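Local structure of inositol-1-monophosphatase SuhB (Mycobacterium tuberculosis, 2Q74) at residues R10-A15 with S146-L151. The protein probably catalyses the magnesium-dependent dephosphorylation of inositol 1-phosphate to free myo-inositol, a key metabolite in mycobacteria. Numbering follows the deposited sequence.
Sequences RLRSVA and SAATGL
Arg12 lies across the end of the strand that finishes at Ala148, joining the N-terminal helix 8-33 to the face of the large mixed sheet in the alpha-beta-alpha-beta-alpha sandwich of the inositol monophosphatase superfamily. Helix and strand run nearly antiparallel, at 162°, and the axes of helix 10-15 and strand 146-148 approach to 8.0 Å. Small residues line the strand where the helix comes close, and here the contact is closely packed: Ala148 CB meets Arg12 CB at 4.0 Å, while the same Arg12 CB sits 3.8 Å from Ala147 O. Ala133 of the adjoining strand 130-138 touches both Arg12 and Ala148, extending this floor of alanines beneath the helix. Two residues before Ala148, Ser146 points toward the helix, and its OG hydrogen-bonds to OE2 of Glu16, just beyond the 10-15 segment.

Toward Leu151 the contact is more open to solvent, with the leucine exposed and Arg12 partly so. A bend at chi3 (122°) interrupts the arginine chain, whose guanidinium reaches over the strand. Ala148 CB and Leu151 CD1 lie over one of its faces, and Ala147 CA lies at its edge. No hydrogen bond links the two segments; the guanidinium meets 146-151 through van der Waals contacts. Ala148-Leu151 is a type II beta-turn joining strands 143-148 and 152-157 in a beta-hairpin, with Gly150 at the position whose positive phi (85°) suits glycine. Its 2.8 Å hydrogen bond from Leu151 N to Ala148 O is consistent with the leucine being turned back toward the helix, where Leu151 CB lies 3.6 Å from Arg12 NH2.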
ATOM      1  N   ARG A  10      16.863  13.797 -23.710  1.00 74.43           N
ATOM      2  CA  ARG A  10      17.997  12.870 -23.634  1.00 73.86           C
ATOM      3  C   ARG A  10      18.247  12.420 -22.207  1.00 73.20           C
ATOM      4  O   ARG A  10      18.609  11.275 -21.971  1.00 73.16           O
ATOM      5  CB  ARG A  10      19.269  13.511 -24.211  1.00 73.61           C
ATOM      6  N   LEU A  11      18.074  13.335 -21.259  1.00 72.59           N
ATOM      7  CA  LEU A  11      18.324  13.031 -19.854  1.00 71.94           C
ATOM      8  C   LEU A  11      17.287  12.048 -19.300  1.00 71.67           C
ATOM      9  O   LEU A  11      17.606  11.207 -18.456  1.00 71.59           O
ATOM     10  CB  LEU A  11      18.356  14.313 -19.009  1.00 72.05           C
ATOM     11  CG  LEU A  11      19.688  15.072 -18.806  1.00 71.81           C
ATOM     12  CD1 LEU A  11      20.906  14.200 -19.072  1.00 70.85           C
ATOM     13  CD2 LEU A  11      19.745  16.293 -19.659  1.00 70.96           C
ATOM     14  N   ARG A  12      16.054  12.127 -19.795  1.00 71.13           N
ATOM     15  CA  ARG A  12      15.004  11.278 -19.269  1.00 71.06           C
ATOM     16  C   ARG A  12      15.123   9.860 -19.821  1.00 70.07           C
ATOM     17  O   ARG A  12      14.789   8.906 -19.136  1.00 69.74           O
ATOM     18  CB  ARG A  12      13.610  11.877 -19.511  1.00 70.79           C
ATOM     19  CG  ARG A  12      12.736  11.115 -20.471  1.00 72.49           C
ATOM     20  CD  ARG A  12      11.270  11.506 -20.351  1.00 74.29           C
ATOM     21  NE  ARG A  12      10.758  11.999 -21.635  1.00 77.79           N
ATOM     22  CZ  ARG A  12       9.597  12.635 -21.821  1.00 80.02           C
ATOM     23  NH1 ARG A  12       8.755  12.855 -20.801  1.00 80.32           N
ATOM     24  NH2 ARG A  12       9.264  13.052 -23.051  1.00 80.69           N
ATOM     25  N   SER A  13      15.596   9.722 -21.053  1.00 69.42           N
ATOM     26  CA  SER A  13      15.804   8.408 -21.642  1.00 68.94           C
ATOM     27  C   SER A  13      16.833   7.607 -20.877  1.00 68.35           C
ATOM     28  O   SER A  13      16.621   6.436 -20.589  1.00 67.99           O
ATOM     29  CB  SER A  13      16.240   8.525 -23.087  1.00 68.77           C
ATOM     30  OG  SER A  13      15.102   8.807 -23.860  1.00 70.45           O
ATOM     31  N   VAL A  14      17.950   8.246 -20.548  1.00 67.78           N
ATOM     32  CA  VAL A  14      18.967   7.577 -19.771  1.00 67.47           C
ATOM     33  C   VAL A  14      18.404   7.284 -18.378  1.00 67.18           C
ATOM     34  O   VAL A  14      18.725   6.258 -17.771  1.00 67.22           O
ATOM     35  CB  VAL A  14      20.280   8.390 -19.696  1.00 67.39           C
ATOM     36  CG1 VAL A  14      20.764   8.784 -21.078  1.00 67.02           C
ATOM     37  CG2 VAL A  14      20.084   9.598 -18.875  1.00 68.32           C
ATOM     38  N   ALA A  15      17.556   8.182 -17.879  1.00 66.79           N
ATOM     39  CA  ALA A  15      16.933   7.985 -16.576  1.00 66.24           C
ATOM     40  C   ALA A  15      15.995   6.785 -16.616  1.00 65.79           C
ATOM     41  O   ALA A  15      15.985   5.991 -15.685  1.00 65.30           O
ATOM     42  CB  ALA A  15      16.184   9.240 -16.139  1.00 65.79           C
ATOM     43  N   SER A 146       8.137   8.425 -15.640  1.00 59.19           N
ATOM     44  CA  SER A 146       9.181   9.389 -15.985  1.00 59.68           C
ATOM     45  C   SER A 146       8.650  10.715 -16.466  1.00 60.46           C
ATOM     46  O   SER A 146       7.490  10.822 -16.854  1.00 61.29           O
ATOM     47  CB  SER A 146      10.103   8.807 -17.051  1.00 59.74           C
ATOM     48  OG  SER A 146       9.377   8.430 -18.215  1.00 59.51           O
ATOM     49  N   ALA A 147       9.515  11.727 -16.451  1.00 61.01           N
ATOM     50  CA  ALA A 147       9.143  13.060 -16.880  1.00 61.27           C
ATOM     51  C   ALA A 147      10.393  13.850 -17.210  1.00 61.91           C
ATOM     52  O   ALA A 147      11.496  13.450 -16.840  1.00 61.98           O
ATOM     53  CB  ALA A 147       8.362  13.746 -15.793  1.00 60.91           C
ATOM     54  N   ALA A 148      10.199  14.954 -17.921  1.00 62.57           N
ATOM     55  CA  ALA A 148      11.244  15.944 -18.182  1.00 63.63           C
ATOM     56  C   ALA A 148      10.603  17.334 -18.358  1.00 64.40           C
ATOM     57  O   ALA A 148       9.463  17.431 -18.825  1.00 64.22           O
ATOM     58  CB  ALA A 148      12.047  15.563 -19.406  1.00 63.45           C
ATOM     59  N   THR A 149      11.318  18.396 -17.971  1.00 65.40           N
ATOM     60  CA  THR A 149      10.740  19.760 -17.978  1.00 66.21           C
ATOM     61  C   THR A 149      10.180  20.124 -19.323  1.00 66.37           C
ATOM     62  O   THR A 149      10.894  20.099 -20.324  1.00 66.20           O
ATOM     63  CB  THR A 149      11.746  20.857 -17.588  1.00 66.32           C
ATOM     64  OG1 THR A 149      13.065  20.469 -17.996  1.00 67.28           O
ATOM     65  CG2 THR A 149      11.736  21.091 -16.088  1.00 67.29           C
ATOM     66  N   GLY A 150       8.891  20.445 -19.337  1.00 66.99           N
ATOM     67  CA  GLY A 150       8.202  20.860 -20.547  1.00 67.48           C
ATOM     68  C   GLY A 150       7.680  19.723 -21.392  1.00 67.74           C
ATOM     69  O   GLY A 150       6.961  19.950 -22.356  1.00 68.41           O
ATOM     70  N   LEU A 151       8.006  18.491 -21.029  1.00 67.78           N
ATOM     71  CA  LEU A 151       7.717  17.348 -21.889  1.00 67.50           C
ATOM     72  C   LEU A 151       6.604  16.460 -21.356  1.00 66.95           C
ATOM     73  O   LEU A 151       6.217  15.521 -22.031  1.00 67.24           O
ATOM     74  CB  LEU A 151       9.006  16.542 -22.115  1.00 67.79           C
ATOM     75  CG  LEU A 151      10.072  17.331 -22.901  1.00 67.78           C
ATOM     76  CD1 LEU A 151      11.364  16.512 -23.041  1.00 67.43           C
ATOM     77  CD2 LEU A 151       9.528  17.756 -24.245  1.00 66.58           C
TER